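DUF4973 domain-containing protein (Bacteroides thetaiotaomicron, PDB 4QNI) is of unknown function but, as a two-domain protein of a gut Bacteroides, probably serves as an auxiliary nutrient-binding protein. Local coordinates at residues Arg88-Tyr93 with Asp226-Arg231; Arg230-Ile235 with Asn297-Glu302. One frame throughout, in Å; residues are numbered along the deposited sequence.

Interaction 1 of 2, residues Arg88-Tyr93 with Asp226-Arg231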
loop_
_atom_site.group_PDB
_atom_site.type_symbol
_atom_site.label_atom_id
_atom_site.label_comp_id
_atom_site.label_asym_id
_atom_site.label_seq_id
_atom_site.Cartn_x
_atom_site.Cartn_y
_atom_site.Cartn_z
ATOM N N ARG A 88 19.711 10.991 -19.509
ATOM C CA ARG A 88 19.160 12.334 -19.655
ATOM C C ARG A 88 19.680 13.282 -18.567
ATOM O O ARG A 88 18.922 13.697 -17.698
ATOM C CB ARG A 88 17.627 12.283 -19.666
ATOM C CG ARG A 88 17.052 11.748 -20.973
ATOM C CD ARG A 88 15.553 11.964 -21.020
ATOM N NE ARG A 88 14.865 11.079 -20.076
ATOM C CZ ARG A 88 13.585 11.178 -19.742
ATOM N NH1 ARG A 88 12.825 12.138 -20.260
ATOM N NH2 ARG A 88 13.052 10.321 -18.880
ATOM N N THR A 89 20.967 13.666 -18.664
ATOM C CA THR A 89 21.689 14.534 -17.708
ATOM C C THR A 89 21.120 15.971 -17.645
ATOM O O THR A 89 21.340 16.692 -16.656
ATOM C CB THR A 89 23.173 14.574 -18.065
ATOM O OG1 THR A 89 23.313 15.055 -19.410
ATOM C CG2 THR A 89 23.862 13.203 -17.895
ATOM N N GLU A 90 20.378 16.370 -18.697
ATOM C CA GLU A 90 19.739 17.678 -18.792
ATOM C C GLU A 90 18.610 17.813 -17.735
ATOM O O GLU A 90 18.205 18.924 -17.405
ATOM C CB GLU A 90 19.190 17.910 -20.214
ATOM C CG GLU A 90 20.205 17.720 -21.334
ATOM C CD GLU A 90 20.131 16.439 -22.161
ATOM O OE1 GLU A 90 19.736 15.372 -21.627
ATOM O OE2 GLU A 90 20.517 16.502 -23.350
ATOM N N LEU A 91 18.138 16.676 -17.191
ATOM C CA LEU A 91 17.070 16.606 -16.197
ATOM C C LEU A 91 17.584 16.368 -14.789
ATOM O O LEU A 91 16.776 16.324 -13.861
ATOM C CB LEU A 91 16.103 15.463 -16.576
ATOM C CG LEU A 91 15.409 15.563 -17.937
ATOM C CD1 LEU A 91 14.440 14.428 -18.115
ATOM C CD2 LEU A 91 14.683 16.881 -18.091
ATOM N N TYR A 92 18.909 16.154 -14.619
ATOM C CA TYR A 92 19.491 15.845 -13.302
ATOM C C TYR A 92 19.262 16.945 -12.291
ATOM O O TYR A 92 19.182 18.103 -12.679
ATOM C CB TYR A 92 21.000 15.648 -13.419
ATOM C CG TYR A 92 21.487 14.305 -13.918
ATOM C CD1 TYR A 92 20.608 13.376 -14.460
ATOM C CD2 TYR A 92 22.834 13.962 -13.842
ATOM C CE1 TYR A 92 21.054 12.138 -14.911
ATOM C CE2 TYR A 92 23.291 12.718 -14.272
ATOM C CZ TYR A 92 22.397 11.807 -14.799
ATOM O OH TYR A 92 22.866 10.599 -15.245
ATOM N N TYR A 93 19.170 16.593 -11.002
ATOM C CA TYR A 93 19.162 17.580 -9.927
ATOM C C TYR A 93 20.583 18.083 -9.819
ATOM O O TYR A 93 21.518 17.266 -9.861
ATOM C CB TYR A 93 18.679 16.972 -8.600
ATOM C CG TYR A 93 17.246 16.504 -8.638
ATOM C CD1 TYR A 93 16.195 17.414 -8.581
ATOM C CD2 TYR A 93 16.935 15.147 -8.696
ATOM C CE1 TYR A 93 14.869 16.990 -8.607
ATOM C CE2 TYR A 93 15.609 14.709 -8.718
ATOM C CZ TYR A 93 14.578 15.635 -8.665
ATOM O OH TYR A 93 13.260 15.237 -8.715
ATOM N N ASP A 226 10.507 18.708 -16.772
ATOM C CA ASP A 226 10.965 17.420 -17.274
ATOM C C ASP A 226 11.321 17.468 -18.783
ATOM O O ASP A 226 11.676 16.441 -19.350
ATOM C CB ASP A 226 9.986 16.291 -16.907
ATOM C CG ASP A 226 9.967 15.961 -15.413
ATOM O OD1 ASP A 226 10.983 16.241 -14.718
ATOM O OD2 ASP A 226 8.950 15.423 -14.940
ATOM N N TYR A 227 11.371 18.678 -19.374
ATOM C CA TYR A 227 11.839 18.921 -20.747
ATOM C C TYR A 227 13.345 19.095 -20.703
ATOM O O TYR A 227 13.846 19.947 -19.960
ATOM C CB TYR A 227 11.171 20.182 -21.357
ATOM C CG TYR A 227 9.770 19.963 -21.890
ATOM C CD1 TYR A 227 8.756 19.478 -21.066
ATOM C CD2 TYR A 227 9.454 20.247 -23.221
ATOM C CE1 TYR A 227 7.475 19.241 -21.561
ATOM C CE2 TYR A 227 8.161 20.059 -23.715
ATOM C CZ TYR A 227 7.176 19.547 -22.882
ATOM O OH TYR A 227 5.903 19.343 -23.344
ATOM N N THR A 228 14.084 18.321 -21.517
ATOM C CA THR A 228 15.545 18.426 -21.545
ATOM C C THR A 228 15.964 19.783 -22.129
ATOM O O THR A 228 17.046 20.263 -21.811
ATOM C CB THR A 228 16.185 17.253 -22.319
ATOM O OG1 THR A 228 15.816 17.340 -23.690
ATOM C CG2 THR A 228 15.824 15.879 -21.752
ATOM N N ASP A 229 15.104 20.401 -22.962
ATOM C CA ASP A 229 15.345 21.716 -23.617
ATOM C C ASP A 229 14.691 22.934 -22.877
ATOM O O ASP A 229 14.707 24.036 -23.439
ATOM C CB ASP A 229 14.885 21.691 -25.106
ATOM C CG ASP A 229 13.479 21.177 -25.390
ATOM O OD1 ASP A 229 12.834 20.658 -24.452
ATOM O OD2 ASP A 229 13.033 21.272 -26.573
ATOM N N ARG A 230 14.183 22.741 -21.620
ATOM C CA ARG A 230 13.594 23.750 -20.697
ATOM C C ARG A 230 14.120 25.170 -20.879
ATOM O O ARG A 230 13.350 26.126 -21.022
ATOM C CB ARG A 230 13.995 23.428 -19.221
ATOM C CG ARG A 230 13.340 22.289 -18.548
ATOM C CD ARG A 230 13.579 22.260 -17.055
ATOM N NE ARG A 230 14.966 22.289 -16.594
ATOM C CZ ARG A 230 15.768 21.229 -16.524
ATOM N NH1 ARG A 230 15.370 20.053 -16.989
ATOM N NH2 ARG A 230 16.996 21.354 -16.053
ATOM N N ARG A 231 15.467 25.290 -20.719
ATOM C CA ARG A 231 16.258 26.524 -20.627
ATOM C C ARG A 231 16.056 27.457 -21.834
ATOM O O ARG A 231 16.225 28.672 -21.702
ATOM C CB ARG A 231 17.748 26.181 -20.412
ATOM C CG ARG A 231 18.015 25.403 -19.103
ATOM C CD ARG A 231 19.406 24.786 -19.094
ATOM N NE ARG A 231 19.744 24.054 -17.868
ATOM C CZ ARG A 231 19.487 22.760 -17.648
ATOM N NH1 ARG A 231 18.793 22.051 -18.534
ATOM N NH2 ARG A 231 19.882 22.178 -16.515
HETATM O O HOH W 1 21.561 19.346 -15.876
#

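Interaction 2 of 2, residues Arg230-Ile235 with Asn297-Glu302. With EDO (1,2-ethanediol), chain G.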
loop_
_atom_site.group_PDB
_atom_site.type_symbol
_atom_site.label_atom_id
_atom_site.label_comp_id
_atom_site.label_asym_id
_atom_site.label_seq_id
_atom_site.Cartn_x
_atom_site.Cartn_y
_atom_site.Cartn_z
ATOM N N ARG A 230 14.183 22.741 -21.620
ATOM C CA ARG A 230 13.594 23.750 -20.697
ATOM C C ARG A 230 14.120 25.170 -20.879
ATOM O O ARG A 230 13.350 26.126 -21.022
ATOM C CB ARG A 230 13.995 23.428 -19.221
ATOM C CG ARG A 230 13.340 22.289 -18.548
ATOM C CD ARG A 230 13.579 22.260 -17.055
ATOM N NE ARG A 230 14.966 22.289 -16.594
ATOM C CZ ARG A 230 15.768 21.229 -16.524
ATOM N NH1 ARG A 230 15.370 20.053 -16.989
ATOM N NH2 ARG A 230 16.996 21.354 -16.053
ATOM N N ARG A 231 15.467 25.290 -20.719
ATOM C CA ARG A 231 16.258 26.524 -20.627
ATOM C C ARG A 231 16.056 27.457 -21.834
ATOM O O ARG A 231 16.225 28.672 -21.702
ATOM C CB ARG A 231 17.748 26.181 -20.412
ATOM C CG ARG A 231 18.015 25.403 -19.103
ATOM C CD ARG A 231 19.406 24.786 -19.094
ATOM N NE ARG A 231 19.744 24.054 -17.868
ATOM C CZ ARG A 231 19.487 22.760 -17.648
ATOM N NH1 ARG A 231 18.793 22.051 -18.534
ATOM N NH2 ARG A 231 19.882 22.178 -16.515
ATOM N N LYS A 232 15.651 26.898 -22.981
ATOM C CA LYS A 232 15.356 27.665 -24.189
ATOM C C LYS A 232 13.976 28.362 -24.077
ATOM O O LYS A 232 13.682 29.247 -24.879
ATOM C CB LYS A 232 15.359 26.718 -25.421
ATOM C CG LYS A 232 16.586 26.799 -26.328
ATOM C CD LYS A 232 16.462 25.910 -27.601
ATOM C CE LYS A 232 15.732 26.561 -28.773
ATOM N NZ LYS A 232 15.944 25.833 -30.061
ATOM N N TYR A 233 13.137 27.964 -23.092
ATOM C CA TYR A 233 11.756 28.449 -22.985
ATOM C C TYR A 233 11.374 29.145 -21.641
ATOM O O TYR A 233 10.256 28.934 -21.154
ATOM C CB TYR A 233 10.819 27.260 -23.255
ATOM C CG TYR A 233 11.101 26.614 -24.595
ATOM C CD1 TYR A 233 10.657 27.200 -25.781
ATOM C CD2 TYR A 233 11.857 25.446 -24.685
ATOM C CE1 TYR A 233 10.939 26.631 -27.017
ATOM C CE2 TYR A 233 12.148 24.868 -25.922
ATOM C CZ TYR A 233 11.692 25.469 -27.083
ATOM O OH TYR A 233 11.980 24.920 -28.309
ATOM N N LYS A 234 12.236 30.044 -21.108
ATOM C CA LYS A 234 11.900 30.763 -19.864
ATOM C C LYS A 234 11.147 32.077 -20.133
ATOM O O LYS A 234 11.647 32.963 -20.840
ATOM C CB LYS A 234 13.142 31.044 -19.008
ATOM C CG LYS A 234 13.829 29.764 -18.535
ATOM C CD LYS A 234 15.262 30.025 -18.122
ATOM C CE LYS A 234 15.380 30.530 -16.706
ATOM N NZ LYS A 234 16.753 31.002 -16.456
ATOM N N ILE A 235 9.952 32.207 -19.530
ATOM C CA ILE A 235 9.117 33.402 -19.656
ATOM C C ILE A 235 9.128 34.135 -18.299
ATOM O O ILE A 235 8.634 33.607 -17.309
ATOM C CB ILE A 235 7.671 33.043 -20.132
ATOM C CG1 ILE A 235 7.655 32.169 -21.420
ATOM C CG2 ILE A 235 6.803 34.304 -20.271
ATOM C CD1 ILE A 235 8.502 32.677 -22.710
ATOM N N ASN A 297 7.430 29.721 -30.331
ATOM C CA ASN A 297 7.674 28.533 -31.140
ATOM C C ASN A 297 8.356 27.451 -30.328
ATOM O O ASN A 297 9.430 27.680 -29.763
ATOM C CB ASN A 297 8.550 28.863 -32.360
ATOM C CG ASN A 297 7.963 29.849 -33.339
ATOM O OD1 ASN A 297 6.769 29.835 -33.637
ATOM N ND2 ASN A 297 8.813 30.684 -33.917
ATOM N N TYR A 298 7.732 26.280 -30.240
ATOM C CA TYR A 298 8.365 25.136 -29.613
ATOM C C TYR A 298 9.016 24.343 -30.757
ATOM O O TYR A 298 8.384 24.158 -31.805
ATOM C CB TYR A 298 7.398 24.288 -28.772
ATOM C CG TYR A 298 8.094 23.089 -28.171
ATOM C CD1 TYR A 298 9.100 23.246 -27.222
ATOM C CD2 TYR A 298 7.826 21.798 -28.627
ATOM C CE1 TYR A 298 9.823 22.154 -26.745
ATOM C CE2 TYR A 298 8.518 20.693 -28.123
ATOM C CZ TYR A 298 9.521 20.879 -27.190
ATOM O OH TYR A 298 10.221 19.801 -26.699
ATOM N N ILE A 299 10.299 23.935 -30.577
ATOM C CA ILE A 299 11.064 23.210 -31.588
ATOM C C ILE A 299 11.446 21.830 -31.001
ATOM O O ILE A 299 12.423 21.730 -30.251
ATOM C CB ILE A 299 12.295 24.045 -32.103
ATOM C CG1 ILE A 299 11.882 25.471 -32.592
ATOM C CG2 ILE A 299 13.046 23.326 -33.220
ATOM C CD1 ILE A 299 12.184 26.589 -31.582
ATOM N N PRO A 300 10.628 20.778 -31.258
ATOM C CA PRO A 300 10.959 19.439 -30.722
ATOM C C PRO A 300 12.250 18.901 -31.357
ATOM O O PRO A 300 13.176 18.496 -30.655
ATOM C CB PRO A 300 9.744 18.581 -31.104
ATOM C CG PRO A 300 8.728 19.522 -31.664
ATOM C CD PRO A 300 9.427 20.740 -32.117
ATOM N N VAL A 301 12.318 18.956 -32.695
ATOM C CA VAL A 301 13.483 18.583 -33.487
ATOM C C VAL A 301 13.688 19.706 -34.496
ATOM O O VAL A 301 12.722 20.401 -34.819
ATOM C CB VAL A 301 13.372 17.173 -34.144
ATOM C CG1 VAL A 301 13.354 16.077 -33.084
ATOM C CG2 VAL A 301 12.155 17.057 -35.066
ATOM N N GLU A 302 14.925 19.903 -34.984
ATOM C CA GLU A 302 15.228 20.953 -35.960
ATOM C C GLU A 302 14.347 20.789 -37.214
ATOM O O GLU A 302 14.083 19.670 -37.665
ATOM C CB GLU A 302 16.722 20.939 -36.321
HETATM C C1 EDO G . 16.897 33.779 -14.526
HETATM O O1 EDO G . 16.446 32.544 -13.984
HETATM C C2 EDO G . 18.033 34.370 -13.660
HETATM O O2 EDO G . 19.265 33.734 -13.983
#

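Interaction 1 of 2, residues Arg88-Tyr93 with Asp226-Arg231
R88 meets T228 through its aliphatic part, CD lying 4.0 Å from T228 CG2, the two side chains crossing at about a right angle. E90, within the 3-10 turn 89-91, packs its CB 3.7 Å from T228 CB, and a bend at chi2 turns CD toward the same atom, with OE1 near the methyl CG2. The carbonyl of E90 is the polar centre: R230 NH2 donates to E90 O over 3.0 Å, almost in line with the C=O bond (168°) although the oxygen lies 21° out of the guanidinium plane. R230 NH1 and R231 NH1 add weak bonds to E90 O, the latter long at 3.4 Å. L91 follows, with CD2 3.3 Å from D226 O and in plane at the edge of the R230 guanidinium, while its CG faces T228 CG2. An alanine in place of R230 would probably leave E90 O with only the weak R231 bond from 226-231 and open a gap beside L91 CD2. R230 also donates to S133 O, and R231 forms a salt bridge with E134. Two guanidinium groups thus converge on one backbone oxygen, and the negative charge of E134 is likely to ease their mutual repulsion.

Interaction 2 of 2, residues Arg230-Ile235 with Asn297-Glu302
Y233 reaches across to 297-302 with the outer end of its ring, CE1, CZ, CE2 and OH, and the packing is closest where that end meets the backbone and Y298. At its tip, I299 N donates to Y233 OH over 3.0 Å with an N-H...O angle of 162°, a nearly straight bond in which the phenol oxygen serves as acceptor. Beside it, N297 O lies in the ring plane at the edge, 3.3 Å from Y233 CE1. Y298 CD1 sits over one face of the Y233 ring, 3.4 Å from Y233 CZ; the ring planes are inclined at 49°, an oblique pairing with centroids 5.2 Å apart. With CG anti to its backbone N (chi1 178°), the Y298 side chain starts out beside its own carbonyl carbon, and the two tyrosine side chains cross at about a right angle.

The nearest CA atoms, those of Y233 and Y298, are 8.1 Å apart, so the Y233 side chain spans the distance, meeting backbone as well as side chain, between the ends of two strands of the antiparallel C-terminal sheet that are not neighbours: 234-240 and 282-298 are separated by 244-250 and 260-275. The 230-235 segment runs into the first of these strands, whereas N297 and Y298 are the last residues of the second.

Away from the tyrosines the contact thins. K232 NZ comes no closer than 4.1 Å to I299 CD1, and the amine makes a long, weak ion pair with E256. I299 CD1 also touches Y233 OH, at 3.7 Å, but I299 itself is partly exposed. Beyond it the chain runs out to exposed V301, which packs on T322 of the second subunit; P280 of that subunit lies against both Y298 and P300.

Interactions 1 and 2 follow one another along the chain through the loop and strand start at 226-235, sharing R230 and R231, with centres about 12 Å apart. Their outer segments differ in origin: 88-93 lies between helix 74-85 and strand 93-95 in the N-terminal DUF4973 region, while 297-302 leaves strand 282-298 in the BT_3044-like C-terminal region. Interaction 1 therefore joins the two regions, and interaction 2 stays within the C-terminal one. They also meet directly, since D229 OD2 lies 3.2 Å from Y298 OH, a probable hydrogen bond. Both touch the second subunit, which places this connecting loop at an interface between regions and between chains.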